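Local atomic coordinates of carbohydrate-binding protein (PDB entry 6N1B), a protein that probably removes the acetyl group from N-acetylgalactosamine in the blood group A antigen and binds the blood group B trisaccharide. Residues P164-E169 with D180-V185; V253-F258 with V310-V315; L281-C286 with T305-V310. All blocks are in the same frame, centred on the assembly; numbering follows the deposited sequence.

Contact 1: residues P164-E169 with D180-V185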
loop_
_atom_site.group_PDB
_atom_site.type_symbol
_atom_site.label_atom_id
_atom_site.label_comp_id
_atom_site.label_asym_id
_atom_site.label_seq_id
_atom_site.Cartn_x
_atom_site.Cartn_y
_atom_site.Cartn_z
ATOM N N PRO A 164 -5.885 20.862 5.384
ATOM C CA PRO A 164 -7.154 21.643 5.157
ATOM C C PRO A 164 -7.084 23.015 5.811
ATOM O O PRO A 164 -6.611 23.183 6.947
ATOM C CB PRO A 164 -8.229 20.761 5.790
ATOM C CG PRO A 164 -7.672 19.334 5.630
ATOM C CD PRO A 164 -6.173 19.525 5.956
ATOM N N VAL A 165 -7.697 23.980 5.155
ATOM C CA VAL A 165 -7.716 25.306 5.738
ATOM C C VAL A 165 -8.646 25.428 6.936
ATOM O O VAL A 165 -8.476 26.406 7.696
ATOM C CB VAL A 165 -8.068 26.374 4.664
ATOM C CG1 VAL A 165 -7.037 26.409 3.522
ATOM C CG2 VAL A 165 -9.464 26.225 4.124
ATOM N N THR A 166 -9.540 24.431 7.147
ATOM C CA THR A 166 -10.364 24.390 8.345
ATOM C C THR A 166 -9.874 23.369 9.373
ATOM O O THR A 166 -10.579 22.967 10.286
ATOM C CB THR A 166 -11.848 24.125 8.030
ATOM O OG1 THR A 166 -11.987 22.839 7.396
ATOM C CG2 THR A 166 -12.417 25.186 7.124
ATOM N N TYR A 167 -8.597 22.909 9.197
ATOM C CA TYR A 167 -7.911 22.157 10.219
ATOM C C TYR A 167 -7.157 23.125 11.120
ATOM O O TYR A 167 -6.464 24.020 10.642
ATOM C CB TYR A 167 -6.921 21.201 9.587
ATOM C CG TYR A 167 -5.980 20.482 10.568
ATOM C CD1 TYR A 167 -6.409 19.408 11.300
ATOM C CD2 TYR A 167 -4.676 20.938 10.719
ATOM C CE1 TYR A 167 -5.565 18.764 12.190
ATOM C CE2 TYR A 167 -3.765 20.293 11.556
ATOM C CZ TYR A 167 -4.281 19.219 12.301
ATOM O OH TYR A 167 -3.419 18.532 13.188
ATOM N N ASP A 168 -7.356 22.964 12.417
ATOM C CA ASP A 168 -6.713 23.797 13.426
ATOM C C ASP A 168 -5.581 23.049 14.069
ATOM O O ASP A 168 -5.815 22.026 14.728
ATOM C CB ASP A 168 -7.759 24.208 14.482
ATOM C CG ASP A 168 -7.223 25.112 15.603
ATOM O OD1 ASP A 168 -6.052 25.195 15.837
ATOM O OD2 ASP A 168 -8.110 25.690 16.276
ATOM N N GLU A 169 -4.328 23.452 13.755
ATOM C CA GLU A 169 -3.186 22.727 14.277
ATOM C C GLU A 169 -3.091 22.699 15.798
ATOM O O GLU A 169 -2.427 21.841 16.391
ATOM C CB GLU A 169 -1.876 23.233 13.714
ATOM C CG GLU A 169 -1.602 24.639 14.106
ATOM C CD GLU A 169 -2.397 25.830 13.376
ATOM O OE1 GLU A 169 -3.559 25.779 12.554
ATOM O OE2 GLU A 169 -1.795 26.974 13.666
ATOM N N ASP A 180 -17.881 25.937 -0.373
ATOM C CA ASP A 180 -16.859 25.496 -1.357
ATOM C C ASP A 180 -15.519 26.140 -1.161
ATOM O O ASP A 180 -14.487 25.480 -1.304
ATOM C CB ASP A 180 -17.405 25.666 -2.769
ATOM C CG ASP A 180 -16.820 24.673 -3.688
ATOM O OD1 ASP A 180 -17.211 23.396 -3.580
ATOM O OD2 ASP A 180 -15.958 25.239 -4.352
ATOM N N ALA A 181 -15.479 27.439 -0.785
ATOM C CA ALA A 181 -14.229 28.114 -0.530
ATOM C C ALA A 181 -13.458 27.476 0.623
ATOM O O ALA A 181 -12.205 27.579 0.671
ATOM C CB ALA A 181 -14.450 29.601 -0.273
ATOM N N GLU A 182 -14.130 26.806 1.586
ATOM C CA GLU A 182 -13.417 26.142 2.640
ATOM C C GLU A 182 -12.920 24.766 2.249
ATOM O O GLU A 182 -12.115 24.141 2.992
ATOM C CB GLU A 182 -14.289 26.045 3.879
ATOM C CG GLU A 182 -14.358 27.362 4.628
ATOM C CD GLU A 182 -15.141 27.302 5.980
ATOM O OE1 GLU A 182 -15.777 26.283 6.274
ATOM O OE2 GLU A 182 -15.037 28.282 6.733
ATOM N N ARG A 183 -13.283 24.268 1.070
ATOM C CA ARG A 183 -12.764 22.982 0.541
ATOM C C ARG A 183 -11.473 23.239 -0.212
ATOM O O ARG A 183 -11.329 22.985 -1.390
ATOM C CB ARG A 183 -13.753 22.263 -0.340
ATOM C CG ARG A 183 -15.014 21.824 0.333
ATOM C CD ARG A 183 -16.013 21.067 -0.596
ATOM N NE ARG A 183 -15.429 19.981 -1.338
ATOM C CZ ARG A 183 -15.208 18.797 -0.848
ATOM N NH1 ARG A 183 -15.612 18.530 0.413
ATOM N NH2 ARG A 183 -14.565 17.900 -1.523
ATOM N N GLN A 184 -10.500 23.732 0.555
ATOM C CA GLN A 184 -9.149 24.014 0.059
ATOM C C GLN A 184 -8.123 23.572 1.094
ATOM O O GLN A 184 -8.479 23.386 2.263
ATOM C CB GLN A 184 -8.984 25.487 -0.257
ATOM C CG GLN A 184 -9.916 26.065 -1.286
ATOM C CD GLN A 184 -9.540 27.515 -1.671
ATOM O OE1 GLN A 184 -8.558 27.774 -2.399
ATOM N NE2 GLN A 184 -10.341 28.442 -1.225
ATOM N N VAL A 185 -6.918 23.388 0.636
ATOM C CA VAL A 185 -5.764 22.996 1.465
ATOM C C VAL A 185 -4.615 23.932 1.235
ATOM O O VAL A 185 -4.472 24.478 0.147
ATOM C CB VAL A 185 -5.349 21.520 1.233
ATOM C CG1 VAL A 185 -6.498 20.539 1.457
ATOM C CG2 VAL A 185 -4.717 21.274 -0.128
HETATM O O HOH W 1 -10.984 22.644 4.955
#

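Contact 2: residues V253-F258 with V310-V315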
loop_
_atom_site.group_PDB
_atom_site.type_symbol
_atom_site.label_atom_id
_atom_site.label_comp_id
_atom_site.label_asym_id
_atom_site.label_seq_id
_atom_site.Cartn_x
_atom_site.Cartn_y
_atom_site.Cartn_z
ATOM N N VAL A 253 -2.096 -1.677 20.062
ATOM C CA VAL A 253 -2.226 -2.968 20.571
ATOM C C VAL A 253 -1.992 -4.071 19.549
ATOM O O VAL A 253 -2.224 -3.867 18.362
ATOM C CB VAL A 253 -3.432 -3.126 21.221
ATOM C CG1 VAL A 253 -4.538 -3.131 20.304
ATOM C CG2 VAL A 253 -3.602 -4.421 21.967
ATOM N N ARG A 254 -1.384 -5.121 19.992
ATOM C CA ARG A 254 -1.014 -6.169 19.086
ATOM C C ARG A 254 -2.260 -6.863 18.613
ATOM O O ARG A 254 -3.135 -7.244 19.350
ATOM C CB ARG A 254 -0.233 -7.346 19.832
ATOM C CG ARG A 254 1.114 -7.100 20.082
ATOM C CD ARG A 254 1.941 -8.405 20.127
ATOM N NE ARG A 254 1.460 -9.388 21.099
ATOM C CZ ARG A 254 1.811 -9.406 22.390
ATOM N NH1 ARG A 254 2.575 -8.574 22.901
ATOM N NH2 ARG A 254 1.390 -10.407 23.169
ATOM N N VAL A 255 -2.315 -7.161 17.287
ATOM C CA VAL A 255 -3.342 -8.062 16.716
ATOM C C VAL A 255 -2.941 -9.482 17.070
ATOM O O VAL A 255 -1.762 -9.753 17.402
ATOM C CB VAL A 255 -3.506 -7.914 15.232
ATOM C CG1 VAL A 255 -3.927 -6.482 14.833
ATOM C CG2 VAL A 255 -2.270 -8.344 14.424
ATOM N N ASN A 256 -3.904 -10.363 16.980
ATOM C CA ASN A 256 -3.711 -11.787 17.267
ATOM C C ASN A 256 -3.932 -12.633 16.044
ATOM O O ASN A 256 -4.829 -12.304 15.233
ATOM C CB ASN A 256 -4.691 -12.276 18.361
ATOM C CG ASN A 256 -4.511 -11.480 19.632
ATOM O OD1 ASN A 256 -5.542 -10.891 20.192
ATOM N ND2 ASN A 256 -3.313 -11.401 20.139
ATOM N N GLY A 257 -3.155 -13.678 15.864
ATOM C CA GLY A 257 -3.444 -14.640 14.813
ATOM C C GLY A 257 -3.192 -14.087 13.410
ATOM O O GLY A 257 -3.776 -14.721 12.485
ATOM N N PHE A 258 -2.423 -13.046 13.223
ATOM C CA PHE A 258 -2.349 -12.373 11.919
ATOM C C PHE A 258 -2.000 -13.298 10.820
ATOM O O PHE A 258 -2.704 -13.293 9.747
ATOM C CB PHE A 258 -1.385 -11.190 12.047
ATOM C CG PHE A 258 -1.377 -10.290 10.843
ATOM C CD1 PHE A 258 -2.499 -9.561 10.519
ATOM C CD2 PHE A 258 -0.263 -10.229 10.002
ATOM C CE1 PHE A 258 -2.530 -8.708 9.423
ATOM C CE2 PHE A 258 -0.295 -9.378 8.898
ATOM C CZ PHE A 258 -1.380 -8.628 8.616
ATOM N N VAL A 310 -9.069 -7.290 15.064
ATOM C CA VAL A 310 -8.153 -7.639 16.146
ATOM C C VAL A 310 -7.613 -9.037 16.081
ATOM O O VAL A 310 -6.381 -9.256 16.229
ATOM C CB VAL A 310 -8.803 -7.369 17.546
ATOM C CG1 VAL A 310 -7.760 -7.498 18.656
ATOM C CG2 VAL A 310 -9.511 -6.050 17.643
ATOM N N ASN A 311 -8.551 -9.970 15.882
ATOM C CA ASN A 311 -8.287 -11.412 15.917
ATOM C C ASN A 311 -8.443 -11.992 14.550
ATOM O O ASN A 311 -9.549 -11.882 13.976
ATOM C CB ASN A 311 -9.263 -12.019 16.931
ATOM C CG ASN A 311 -9.077 -11.416 18.297
ATOM O OD1 ASN A 311 -8.061 -11.668 18.936
ATOM N ND2 ASN A 311 -10.041 -10.586 18.729
ATOM N N TRP A 312 -7.366 -12.522 14.013
ATOM C CA TRP A 312 -7.302 -12.938 12.620
ATOM C C TRP A 312 -7.117 -14.424 12.453
ATOM O O TRP A 312 -6.734 -15.113 13.419
ATOM C CB TRP A 312 -6.101 -12.226 11.957
ATOM C CG TRP A 312 -6.211 -10.722 11.911
ATOM C CD1 TRP A 312 -6.012 -9.862 12.948
ATOM C CD2 TRP A 312 -6.634 -9.911 10.812
ATOM N NE1 TRP A 312 -6.259 -8.559 12.584
ATOM C CE2 TRP A 312 -6.664 -8.601 11.266
ATOM C CE3 TRP A 312 -7.016 -10.190 9.502
ATOM C CZ2 TRP A 312 -7.095 -7.519 10.423
ATOM C CZ3 TRP A 312 -7.455 -9.163 8.718
ATOM C CH2 TRP A 312 -7.489 -7.837 9.145
ATOM N N GLU A 313 -7.342 -14.879 11.236
ATOM C CA GLU A 313 -6.984 -16.265 10.861
ATOM C C GLU A 313 -6.604 -16.262 9.398
ATOM O O GLU A 313 -7.383 -15.891 8.536
ATOM C CB GLU A 313 -8.125 -17.234 11.155
ATOM C CG GLU A 313 -7.738 -18.724 10.921
ATOM C CD GLU A 313 -8.887 -19.637 11.296
ATOM O OE1 GLU A 313 -8.807 -20.190 12.286
ATOM O OE2 GLU A 313 -9.819 -19.900 10.576
ATOM N N GLN A 314 -5.450 -16.819 9.115
ATOM C CA GLN A 314 -4.995 -17.000 7.750
ATOM C C GLN A 314 -5.903 -17.939 7.042
ATOM O O GLN A 314 -6.370 -18.921 7.581
ATOM C CB GLN A 314 -3.589 -17.525 7.781
ATOM C CG GLN A 314 -2.969 -17.733 6.339
ATOM C CD GLN A 314 -1.516 -18.186 6.511
ATOM O OE1 GLN A 314 -0.705 -17.465 7.086
ATOM N NE2 GLN A 314 -1.203 -19.346 5.948
ATOM N N VAL A 315 -6.153 -17.653 5.733
ATOM C CA VAL A 315 -6.998 -18.537 4.880
ATOM C C VAL A 315 -6.074 -19.576 4.190
ATOM O O VAL A 315 -5.302 -19.219 3.292
ATOM C CB VAL A 315 -7.715 -17.738 3.830
ATOM C CG1 VAL A 315 -8.547 -18.713 2.968
ATOM C CG2 VAL A 315 -8.590 -16.674 4.448
HETATM O O HOH W 2 -3.521 -17.117 11.245
#

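Contact 3: residues L281-C286 with T305-V310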
loop_
_atom_site.group_PDB
_atom_site.type_symbol
_atom_site.label_atom_id
_atom_site.label_comp_id
_atom_site.label_asym_id
_atom_site.label_seq_id
_atom_site.Cartn_x
_atom_site.Cartn_y
_atom_site.Cartn_z
ATOM N N LEU A 281 -18.863 -9.612 2.792
ATOM C CA LEU A 281 -18.356 -10.708 3.583
ATOM C C LEU A 281 -18.498 -10.526 5.042
ATOM O O LEU A 281 -18.212 -11.471 5.798
ATOM C CB LEU A 281 -16.865 -10.981 3.262
ATOM C CG LEU A 281 -16.607 -11.271 1.714
ATOM C CD1 LEU A 281 -15.084 -11.375 1.571
ATOM C CD2 LEU A 281 -17.267 -12.527 1.278
ATOM N N LYS A 282 -18.940 -9.392 5.496
ATOM C CA LYS A 282 -19.119 -9.077 6.922
ATOM C C LYS A 282 -17.817 -9.280 7.651
ATOM O O LYS A 282 -17.801 -9.770 8.811
ATOM C CB LYS A 282 -20.268 -9.792 7.503
ATOM C CG LYS A 282 -21.627 -9.456 6.826
ATOM C CD LYS A 282 -22.777 -10.342 7.450
ATOM C CE LYS A 282 -24.122 -9.660 7.481
ATOM N NZ LYS A 282 -24.933 -10.272 6.433
ATOM N N GLU A 283 -16.680 -8.900 7.069
ATOM C CA GLU A 283 -15.380 -9.080 7.697
ATOM C C GLU A 283 -14.335 -8.203 7.150
ATOM O O GLU A 283 -14.468 -7.640 6.031
ATOM C CB GLU A 283 -14.897 -10.524 7.665
ATOM C CG GLU A 283 -14.529 -10.981 6.318
ATOM C CD GLU A 283 -14.301 -12.484 6.108
ATOM O OE1 GLU A 283 -14.276 -13.257 7.068
ATOM O OE2 GLU A 283 -14.059 -12.811 4.855
ATOM N N PHE A 284 -13.264 -8.042 7.936
ATOM C CA PHE A 284 -12.029 -7.443 7.459
ATOM C C PHE A 284 -11.221 -8.520 6.713
ATOM O O PHE A 284 -11.179 -9.684 7.119
ATOM C CB PHE A 284 -11.189 -6.839 8.602
ATOM C CG PHE A 284 -11.869 -5.792 9.391
ATOM C CD1 PHE A 284 -12.725 -6.083 10.441
ATOM C CD2 PHE A 284 -11.633 -4.461 9.125
ATOM C CE1 PHE A 284 -13.388 -5.060 11.165
ATOM C CE2 PHE A 284 -12.240 -3.427 9.806
ATOM C CZ PHE A 284 -13.129 -3.729 10.822
ATOM N N VAL A 285 -10.601 -8.054 5.612
ATOM C CA VAL A 285 -9.758 -8.883 4.767
ATOM C C VAL A 285 -8.451 -8.196 4.589
ATOM O O VAL A 285 -8.384 -7.018 4.370
ATOM C CB VAL A 285 -10.474 -9.191 3.427
ATOM C CG1 VAL A 285 -9.582 -10.077 2.558
ATOM C CG2 VAL A 285 -11.842 -9.838 3.651
ATOM N N CYS A 286 -7.348 -8.994 4.691
ATOM C CA CYS A 286 -5.998 -8.416 4.552
ATOM C C CYS A 286 -5.162 -9.293 3.596
ATOM O O CYS A 286 -5.174 -10.509 3.655
ATOM C CB CYS A 286 -5.348 -8.391 5.960
ATOM S SG CYS A 286 -3.586 -7.892 5.904
ATOM N N THR A 305 -8.123 -13.051 7.440
ATOM C CA THR A 305 -9.379 -12.390 7.660
ATOM C C THR A 305 -9.706 -12.263 9.146
ATOM O O THR A 305 -9.114 -13.009 9.973
ATOM C CB THR A 305 -10.527 -13.104 6.946
ATOM O OG1 THR A 305 -10.817 -14.363 7.546
ATOM C CG2 THR A 305 -10.322 -13.291 5.469
ATOM N N SER A 306 -10.649 -11.384 9.467
ATOM C CA SER A 306 -11.030 -11.110 10.865
ATOM C C SER A 306 -12.386 -10.498 10.940
ATOM O O SER A 306 -12.728 -9.607 10.161
ATOM C CB SER A 306 -10.043 -10.105 11.423
ATOM O OG SER A 306 -10.398 -9.684 12.758
ATOM N N LYS A 307 -13.201 -10.917 11.947
ATOM C CA LYS A 307 -14.476 -10.312 12.166
ATOM C C LYS A 307 -14.377 -8.920 12.757
ATOM O O LYS A 307 -15.309 -8.130 12.641
ATOM C CB LYS A 307 -15.324 -11.195 13.035
ATOM C CG LYS A 307 -15.746 -12.393 12.354
ATOM C CD LYS A 307 -16.880 -12.060 11.301
ATOM C CE LYS A 307 -17.326 -13.066 10.224
ATOM N NZ LYS A 307 -18.599 -12.404 9.738
ATOM N N ASP A 308 -13.302 -8.641 13.517
ATOM C CA ASP A 308 -13.150 -7.456 14.338
ATOM C C ASP A 308 -12.041 -6.571 14.101
ATOM O O ASP A 308 -11.924 -5.474 14.701
ATOM C CB ASP A 308 -13.234 -7.854 15.876
ATOM C CG ASP A 308 -12.240 -8.887 16.258
ATOM O OD1 ASP A 308 -11.248 -9.066 15.539
ATOM O OD2 ASP A 308 -12.374 -9.514 17.315
ATOM N N GLY A 309 -11.080 -6.997 13.247
ATOM C CA GLY A 309 -9.864 -6.247 13.043
ATOM C C GLY A 309 -8.712 -6.596 13.956
ATOM O O GLY A 309 -7.581 -6.160 13.744
ATOM N N VAL A 310 -9.069 -7.290 15.064
ATOM C CA VAL A 310 -8.153 -7.639 16.146
ATOM C C VAL A 310 -7.613 -9.037 16.081
ATOM O O VAL A 310 -6.381 -9.256 16.229
ATOM C CB VAL A 310 -8.803 -7.369 17.546
ATOM C CG1 VAL A 310 -7.760 -7.498 18.656
ATOM C CG2 VAL A 310 -9.511 -6.050 17.643
#

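Contact 1: residues P164-E169 with D180-V185
Val-165 and Thr-166 pack on Glu-182 and on the backbone of Gln-184 in a surface contact between two irregular parts of the excursion that separates strand 148-155 from strand 193-198. One direct backbone bond crosses it: Val-165 N reaches Gln-184 O at 3.1 Å, with 163° at the hydrogen, and the donor is tilted 26° from the carbonyl plane. Next to this bond Pro-164 and Val-185 form an antiparallel non-hydrogen-bonded pair whose side chains diverge; the nearest side-chain atom of Val-185 is CG1, 3.9 Å from Pro-164 CA.

Both methyls of Val-165 touch Gln-184 O, and Val-165 CG2 also reaches Glu-182 O at 3.6 Å. Thr-166 works with two branches. A chi1 of 62° directs its OG1 to a water that donates to it at 2.6 Å and also to Glu-182 O at 2.7 Å, and the same hydroxyl is bonded to Ser-175 O. The other branch, Thr-166 CG2, meets the extended Glu-182 chain at roughly a right angle, 3.6 Å from Glu-182 CD. The Glu-182 carboxylate is fixed from within its own loop, OE1 accepting from Thr-178 N.

Two local features shape the partners. Tyr-167 N returns to Pro-164 O in a type I beta turn, which turns Val-165 and Thr-166 toward 180-185, and Gln-184 NE2 donates to Ala-181 O at 2.8 Å, in the plane of that carbonyl and on a lone pair. Arg-183 leads away as the centre of an inverse gamma turn, its guanidinium gripping Tyr-129 O and Asp-130 O. The whole is a short antiparallel bridge, with a water-linked turn beside it, closing the neck of a long surface insertion between the third and fourth strands of a propeller-like blade.

Contact 2: residues V253-F258 with V310-V315
Asn-256 bonds to the other segment with both backbone groups: its N donates to Val-310 O at 2.8 Å, nearly straight (172° at the hydrogen), and its O accepts from Trp-312 N, also at 2.8 Å and with the donor tilted 25° from the carbonyl plane. Together they make a single bridge opposite Asn-311. Further along, a water donates to Gly-257 O at 2.7 Å and accepts from Gln-314 N at 2.9 Å, linking the two segments where they no longer bond directly.

Packing centres on the buried indole of Trp-312. Phe-258 turns its ring edge toward one face of the five-membered ring in a T-shaped stack, with planes at 75° and centroids 5.4 Å apart; the two side chains run side by side, which brings Phe-258 CD1 over the indole face. Val-255 CG1 lies 3.8 Å from Trp-312 NE1, and Asn-256 O lies at the indole edge. Phe-284 and Cys-286 of strand 283-291 also touch the Trp-312 side chain.

The side chain of Asn-256 is about 2 Å from a bound calcium ion. The bridge joins the end of one four-stranded sheet, just past its outermost strand 253-254, to the next, consistent with adjacent blades of a beta-propeller, with Trp-312 ending an Asp-box-like sequence.

Contact 3: residues L281-C286 with T305-V310
Lys-282, the second residue of 281-286, offers its carbonyl to the end of Lys-307: Lys-307 NZ donates to Lys-282 O at 2.9 Å, from 43° above the carbonyl plane rather than on a lone pair. The Lys-307 side chain sets out away from 281-286 but bends at chi2 (-74°), which folds its amine back to this carbonyl. Lys-282 and Glu-283 both face Val-278 in a G1 beta bulge.

Glu-283 then turns toward the partner. Its CB rests 3.4 Å from Ser-306 O, and the extended chain carries the carboxylate across Thr-305, with CD 3.9 Å from Thr-305 CB. Lys-307 NZ is 5.2 Å from Glu-283 OE1, not in contact, so any attraction is probably a longer-range one.

Phe-284 makes the antiparallel hydrogen-bonded pair with Ser-306: its N donates to Ser-306 O at 2.8 Å and its O accepts from Ser-306 N at 2.9 Å. The ring lies along the turn that follows. Gly-309 CA stands over one face of the Phe-284 ring, 4.2 Å from its centroid in a CH-pi contact, while the carbonyl oxygens of Ser-306 and Lys-307 meet the ring edge in plane. Outside the two segments, the Tyr-277 ring packs edge-to-face with that of Phe-284.

Val-285 completes the pairing with Thr-305, non-hydrogen-bonded, their methyls side by side on the same face. Cys-286 continues the ladder to Thr-304.

The turn that borders the Phe-284 ring is itself wired: Ser-306 OG accepts from the backbone N of Asp-308 and of Gly-309, an ST turn and ST motif, and is bonded to Asn-311 O, while Asp-308 OD1 takes the N of Val-310 and of Asn-311. With serine, Asp-Gly and Trp-312 in this order, the turn between the third and fourth strands of the blade resembles the Asp-box of beta-propellers.

From the N terminus, contact 1 comes first: it closes a ten-residue loop within the insertion between strands 148-155 and 193-198, and is complete before the others begin. Contact 2 opens at 253-258 and closes only at 310-315, enclosing 51 residues, and contact 3 lies nested inside that loop, pairing strands 283-291 and 300-306. The nested pair share Val-310 and have centres about 9 Å apart. Their junction includes a Glu-313 backbone bond to Thr-305, joining neighbouring strands of one sheet, which contact 2 then ties to the preceding sheet. Contact 1 stands apart, its centre about 37 Å and 34 Å from those of contacts 2 and 3.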